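Local structure of caspase-3 (Porites astreoides, 6WI4) at residues G12-I17 and A82-I87; K123-Q128 and F147-S152. The protein probably cleaves target proteins after aspartate residues, as a caspase-type cysteine protease of coral apoptosis. One frame throughout, in Å; residues are numbered along the deposited sequence.

Interaction 1 of 2, residues G12-I17 and A82-I87; sequences GIAVII and AFIFSI
Ser86 meets Val15 through a first torsion of 64°, which sets OG in the crowded position between its own backbone N and carbonyl carbon and within 2.8 Å of Val15 O. Phe85 has CG anti to the backbone N (chi1 178°); its ring meets Val15 CG1 and Ile17 CD1 obliquely.

The hydroxyl donates to Val15 O in the carbonyl plane, on a lone pair. Ser86 N also donates a hydrogen bond to Val15 O at 2.8 Å, bent to 136° at the hydrogen; one carbonyl oxygen thus accepts from two donors of the same residue. The remaining backbone bonds are straighter and run in parallel-strand fashion: Ile84 N to Ile13 O, Val15 N to Ile84 O, and Ile17 N to Ser86 O. Before the first of them, a water bridges the strands, accepting from Ile13 N at 2.9 Å and donating to Ala82 O at 2.8 Å; it lies in plane at the edge of the Phe83 ring.

On the face of Val15 and Ile17, Ile17 CD1 reaches 3.7 Å from Phe85 CZ, and helix 62-73 covers this side through Met72 and Thr69. On the other face Ala14 CB packs 3.7 Å from Ile84 CB, and Ile16 CG1 lies 3.3 Å from Ser86 OG. Leu43 and Phe47 of helix 36-49 pack on this face, Leu43 on Ile16 and both on Ser86.

Two inner, parallel strands of the caspase sheet are joined here, across an apolar, buried interface in which the single side-chain hydroxyl is satisfied by a main-chain carbonyl of the adjacent strand.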
loop_
_atom_site.group_PDB
_atom_site.type_symbol
_atom_site.label_atom_id
_atom_site.label_comp_id
_atom_site.label_asym_id
_atom_site.label_seq_id
_atom_site.Cartn_x
_atom_site.Cartn_y
_atom_site.Cartn_z
ATOM N N GLY A 12 12.105 10.865 1.587
ATOM C CA GLY A 12 10.790 11.321 1.972
ATOM C C GLY A 12 10.313 10.521 3.162
ATOM O O GLY A 12 11.045 9.702 3.714
ATOM N N ILE A 13 9.080 10.784 3.542
ATOM C CA ILE A 13 8.440 10.077 4.644
ATOM C C ILE A 13 7.674 8.896 4.076
ATOM O O ILE A 13 7.063 8.991 3.000
ATOM C CB ILE A 13 7.512 11.015 5.431
ATOM C CG1 ILE A 13 8.318 12.180 6.020
ATOM C CG2 ILE A 13 6.772 10.259 6.541
ATOM C CD1 ILE A 13 7.459 13.331 6.465
ATOM N N ALA A 14 7.704 7.775 4.797
ATOM C CA ALA A 14 6.916 6.595 4.451
ATOM C C ALA A 14 6.082 6.214 5.663
ATOM O O ALA A 14 6.634 5.836 6.699
ATOM C CB ALA A 14 7.809 5.428 4.024
ATOM N N VAL A 15 4.779 6.317 5.536
ATOM C CA VAL A 15 3.844 5.975 6.604
ATOM C C VAL A 15 3.392 4.526 6.454
ATOM O O VAL A 15 3.051 4.082 5.352
ATOM C CB VAL A 15 2.626 6.916 6.579
ATOM C CG1 VAL A 15 1.580 6.455 7.592
ATOM C CG2 VAL A 15 3.057 8.354 6.823
ATOM N N ILE A 16 3.360 3.792 7.568
ATOM C CA ILE A 16 2.741 2.466 7.640
ATOM C C ILE A 16 1.694 2.497 8.734
ATOM O O ILE A 16 2.027 2.730 9.903
ATOM C CB ILE A 16 3.764 1.360 7.936
ATOM C CG1 ILE A 16 4.850 1.331 6.868
ATOM C CG2 ILE A 16 3.062 0.005 8.053
ATOM C CD1 ILE A 16 6.027 0.448 7.278
ATOM N N ILE A 17 0.446 2.227 8.373
ATOM C CA ILE A 17 -0.638 2.068 9.332
ATOM C C ILE A 17 -1.019 0.596 9.343
ATOM O O ILE A 17 -1.408 0.038 8.314
ATOM C CB ILE A 17 -1.828 2.975 8.997
ATOM C CG1 ILE A 17 -1.399 4.445 9.145
ATOM C CG2 ILE A 17 -2.996 2.660 9.924
ATOM C CD1 ILE A 17 -2.388 5.442 8.573
ATOM N N ALA A 82 9.863 12.432 -2.632
ATOM C CA ALA A 82 8.770 11.481 -2.814
ATOM C C ALA A 82 8.043 11.315 -1.487
ATOM O O ALA A 82 8.522 11.757 -0.443
ATOM C CB ALA A 82 9.296 10.136 -3.323
ATOM N N PHE A 83 6.885 10.648 -1.535
ATOM C CA PHE A 83 6.097 10.354 -0.338
ATOM C C PHE A 83 5.483 8.975 -0.482
ATOM O O PHE A 83 5.016 8.621 -1.567
ATOM C CB PHE A 83 4.990 11.395 -0.117
ATOM C CG PHE A 83 4.055 11.068 1.021
ATOM C CD1 PHE A 83 4.493 11.146 2.335
ATOM C CD2 PHE A 83 2.740 10.700 0.777
ATOM C CE1 PHE A 83 3.633 10.841 3.386
ATOM C CE2 PHE A 83 1.878 10.393 1.820
ATOM C CZ PHE A 83 2.330 10.467 3.131
ATOM N N ILE A 84 5.465 8.208 0.610
ATOM C CA ILE A 84 4.867 6.872 0.637
ATOM C C ILE A 84 3.828 6.815 1.744
ATOM O O ILE A 84 4.104 7.232 2.875
ATOM C CB ILE A 84 5.931 5.784 0.855
ATOM C CG1 ILE A 84 6.792 5.637 -0.397
ATOM C CG2 ILE A 84 5.278 4.449 1.269
ATOM C CD1 ILE A 84 7.943 4.650 -0.226
ATOM N N PHE A 85 2.654 6.266 1.428
ATOM C CA PHE A 85 1.621 5.957 2.411
ATOM C C PHE A 85 1.190 4.510 2.220
ATOM O O PHE A 85 0.878 4.103 1.100
ATOM C CB PHE A 85 0.414 6.891 2.259
ATOM C CG PHE A 85 -0.708 6.596 3.205
ATOM C CD1 PHE A 85 -1.664 5.630 2.900
ATOM C CD2 PHE A 85 -0.833 7.305 4.383
ATOM C CE1 PHE A 85 -2.697 5.359 3.766
ATOM C CE2 PHE A 85 -1.878 7.036 5.259
ATOM C CZ PHE A 85 -2.810 6.072 4.941
ATOM N N SER A 86 1.148 3.737 3.302
ATOM C CA SER A 86 0.727 2.346 3.186
ATOM C C SER A 86 -0.199 2.007 4.341
ATOM O O SER A 86 -0.042 2.514 5.451
ATOM C CB SER A 86 1.934 1.388 3.153
ATOM O OG SER A 86 2.667 1.434 4.378
ATOM N N ILE A 87 -1.180 1.155 4.072
ATOM C CA ILE A 87 -2.104 0.755 5.122
ATOM C C ILE A 87 -2.442 -0.717 4.960
ATOM O O ILE A 87 -2.630 -1.214 3.846
ATOM C CB ILE A 87 -3.368 1.642 5.146
ATOM C CG1 ILE A 87 -4.225 1.298 6.372
ATOM C CG2 ILE A 87 -4.135 1.541 3.839
ATOM C CD1 ILE A 87 -5.232 2.399 6.741
HETATM O O HOH W 1 7.676 12.793 2.016
#

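Interaction 2 of 2, residues K123-Q128 and F147-S152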
loop_
_atom_site.group_PDB
_atom_site.type_symbol
_atom_site.label_atom_id
_atom_site.label_comp_id
_atom_site.label_asym_id
_atom_site.label_seq_id
_atom_site.Cartn_x
_atom_site.Cartn_y
_atom_site.Cartn_z
ATOM N N LYS A 123 3.845 10.270 -5.403
ATOM C CA LYS A 123 3.054 10.014 -4.204
ATOM C C LYS A 123 2.547 8.592 -4.321
ATOM O O LYS A 123 1.644 8.320 -5.119
ATOM C CB LYS A 123 1.906 11.015 -4.088
ATOM C CG LYS A 123 2.404 12.471 -4.001
ATOM C CD LYS A 123 1.312 13.480 -4.306
ATOM C CE LYS A 123 1.214 13.824 -5.801
ATOM N NZ LYS A 123 2.310 14.733 -6.262
ATOM N N MET A 124 3.143 7.692 -3.550
ATOM C CA MET A 124 2.897 6.259 -3.668
ATOM C C MET A 124 1.990 5.797 -2.542
ATOM O O MET A 124 2.276 6.053 -1.371
ATOM C CB MET A 124 4.210 5.485 -3.619
ATOM C CG MET A 124 5.157 5.798 -4.759
ATOM S SD MET A 124 6.822 5.207 -4.410
ATOM C CE MET A 124 7.550 6.711 -3.753
ATOM N N PHE A 125 0.926 5.083 -2.892
ATOM C CA PHE A 125 0.017 4.501 -1.914
ATOM C C PHE A 125 -0.007 2.990 -2.093
ATOM O O PHE A 125 -0.159 2.504 -3.219
ATOM C CB PHE A 125 -1.384 5.089 -2.077
ATOM C CG PHE A 125 -1.481 6.503 -1.628
ATOM C CD1 PHE A 125 -0.935 7.522 -2.386
ATOM C CD2 PHE A 125 -2.080 6.817 -0.423
ATOM C CE1 PHE A 125 -1.003 8.838 -1.956
ATOM C CE2 PHE A 125 -2.145 8.121 0.008
ATOM C CZ PHE A 125 -1.608 9.133 -0.764
ATOM N N PHE A 126 0.170 2.253 -0.998
ATOM C CA PHE A 126 0.131 0.796 -1.007
ATOM C C PHE A 126 -0.991 0.322 -0.098
ATOM O O PHE A 126 -1.076 0.752 1.056
ATOM C CB PHE A 126 1.454 0.189 -0.530
ATOM C CG PHE A 126 2.649 0.612 -1.329
ATOM C CD1 PHE A 126 3.335 1.776 -1.021
ATOM C CD2 PHE A 126 3.110 -0.184 -2.371
ATOM C CE1 PHE A 126 4.448 2.161 -1.752
ATOM C CE2 PHE A 126 4.223 0.201 -3.111
ATOM C CZ PHE A 126 4.893 1.371 -2.794
ATOM N N PHE A 127 -1.825 -0.586 -0.595
ATOM C CA PHE A 127 -2.980 -1.065 0.157
ATOM C C PHE A 127 -2.943 -2.578 0.259
ATOM O O PHE A 127 -2.928 -3.264 -0.769
ATOM C CB PHE A 127 -4.293 -0.658 -0.514
ATOM C CG PHE A 127 -4.472 0.808 -0.675
ATOM C CD1 PHE A 127 -4.953 1.574 0.368
ATOM C CD2 PHE A 127 -4.167 1.432 -1.868
ATOM C CE1 PHE A 127 -5.113 2.947 0.222
ATOM C CE2 PHE A 127 -4.345 2.807 -2.026
ATOM C CZ PHE A 127 -4.819 3.560 -0.978
ATOM N N GLN A 128 -2.984 -3.103 1.485
ATOM C CA GLN A 128 -3.306 -4.503 1.728
ATOM C C GLN A 128 -4.628 -4.499 2.491
ATOM O O GLN A 128 -4.663 -4.176 3.681
ATOM C CB GLN A 128 -2.207 -5.221 2.503
ATOM C CG GLN A 128 -2.614 -6.612 3.004
ATOM C CD GLN A 128 -3.090 -7.533 1.890
ATOM O OE1 GLN A 128 -2.483 -7.603 0.817
ATOM N NE2 GLN A 128 -4.177 -8.256 2.146
ATOM N N PHE A 147 0.561 10.439 -8.731
ATOM C CA PHE A 147 0.119 9.405 -7.804
ATOM C C PHE A 147 0.257 8.030 -8.445
ATOM O O PHE A 147 0.057 7.863 -9.650
ATOM C CB PHE A 147 -1.347 9.589 -7.410
ATOM C CG PHE A 147 -1.614 10.731 -6.469
ATOM C CD1 PHE A 147 -1.838 12.006 -6.952
ATOM C CD2 PHE A 147 -1.684 10.506 -5.104
ATOM C CE1 PHE A 147 -2.111 13.045 -6.099
ATOM C CE2 PHE A 147 -1.956 11.537 -4.240
ATOM C CZ PHE A 147 -2.167 12.811 -4.732
ATOM N N VAL A 148 0.564 7.036 -7.617
ATOM C CA VAL A 148 0.457 5.639 -8.022
ATOM C C VAL A 148 -0.133 4.871 -6.850
ATOM O O VAL A 148 0.278 5.068 -5.701
ATOM C CB VAL A 148 1.808 5.052 -8.491
ATOM C CG1 VAL A 148 2.903 5.173 -7.426
ATOM C CG2 VAL A 148 1.624 3.619 -8.937
ATOM N N TYR A 149 -1.144 4.050 -7.126
ATOM C CA TYR A 149 -1.891 3.346 -6.091
ATOM C C TYR A 149 -1.715 1.860 -6.346
ATOM O O TYR A 149 -2.219 1.332 -7.347
ATOM C CB TYR A 149 -3.370 3.739 -6.096
ATOM C CG TYR A 149 -3.646 5.233 -6.131
ATOM C CD1 TYR A 149 -3.779 5.898 -7.339
ATOM C CD2 TYR A 149 -3.788 5.970 -4.960
ATOM C CE1 TYR A 149 -4.054 7.263 -7.389
ATOM C CE2 TYR A 149 -4.048 7.338 -5.009
ATOM C CZ TYR A 149 -4.189 7.971 -6.221
ATOM O OH TYR A 149 -4.464 9.326 -6.289
ATOM N N ALA A 150 -0.969 1.196 -5.467
ATOM C CA ALA A 150 -0.657 -0.218 -5.614
ATOM C C ALA A 150 -1.605 -1.008 -4.722
ATOM O O ALA A 150 -1.461 -1.008 -3.496
ATOM C CB ALA A 150 0.803 -0.485 -5.260
ATOM N N TYR A 151 -2.578 -1.671 -5.338
ATOM C CA TYR A 151 -3.626 -2.401 -4.634
ATOM C C TYR A 151 -3.318 -3.892 -4.585
ATOM O O TYR A 151 -2.890 -4.474 -5.582
ATOM C CB TYR A 151 -4.959 -2.215 -5.356
ATOM C CG TYR A 151 -5.641 -0.894 -5.139
ATOM C CD1 TYR A 151 -6.507 -0.710 -4.067
ATOM C CD2 TYR A 151 -5.467 0.148 -6.035
ATOM C CE1 TYR A 151 -7.181 0.483 -3.889
ATOM C CE2 TYR A 151 -6.132 1.355 -5.863
ATOM C CZ TYR A 151 -6.985 1.511 -4.785
ATOM O OH TYR A 151 -7.657 2.698 -4.596
ATOM N N SER A 152 -3.616 -4.522 -3.445
ATOM C CA SER A 152 -3.327 -5.949 -3.291
ATOM C C SER A 152 -4.208 -6.836 -4.173
ATOM O O SER A 152 -3.789 -7.947 -4.519
ATOM C CB SER A 152 -3.471 -6.368 -1.825
ATOM O OG SER A 152 -4.817 -6.295 -1.356
#
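Lys123 lays its aliphatic chain across the Phe147 ring, where the parallel strands 123-128 and 147-151 of the caspase sheet pack closely. A bend at chi3 (-89°) turns CE over one face of the ring, 3.7 Å from its centroid, a CH-pi contact; NZ lies further off, at most a weak cation-pi partner, and is bonded instead to Leu118 O and Lys121 O. At the edge of the same ring, in plane, Phe125 CE1 comes 3.6 Å from Phe147 CD2. The two rings meet rim to rim, and Tyr149, beside Phe125, completes an aromatic cluster. An alanine in place of Phe147 would probably leave the Lys123 methylenes without their aromatic face and open a gap beside the Phe125 rim.

Ala150 N bonds to Phe125 O at 2.7 Å, 174° at the hydrogen. On the reverse face Met124 CG touches Val148 CG1 at 3.5 Å. Phe127 and the partly exposed Tyr151 add an offset stack, Phe127 CD2 lying 3.8 Å from Tyr151 CE1.

The looser part begins at the last bond, Ser152 N to Phe127 O, weak at 125°. Gln128 bends back so that OE1 lies 3.1 Å from Ser152 CB, while its NE2 and Ser152 OG both bond Ser159 OG. Gln128 NE2 also holds an acidic side chain of the bound peptide, consistent with the pocket in which caspases hold the substrate's aspartate.

Helix 105-110 covers the face of Phe125 and Tyr149 through Thr109, helix 168-180 packs Leu173 on Phe126, and the antiparallel strand 217-220 flanks strand 147-151.

How the interactions relate
From the N terminus the chain lays down strand 13-18, makes helix 36-49, strand 53-58 and helix 62-73, and returns as strand 83-88, so that interaction 1 closes a loop of 64 residues. Strand 53-58 ends up on the far side of strand 13-18. Interaction 2 follows in series, neither nesting nor crossing, and closes a helix-free loop of 18 residues. The two contacts, with centres about 10 Å apart, abut where strands 83-88 and 123-128 are neighbours: Phe85 N lies 2.8 Å from Met124 O, a probable hydrogen bond, and the Phe85 and Phe125 rings meet. Together they tie the four inner parallel strands of the caspase sheet.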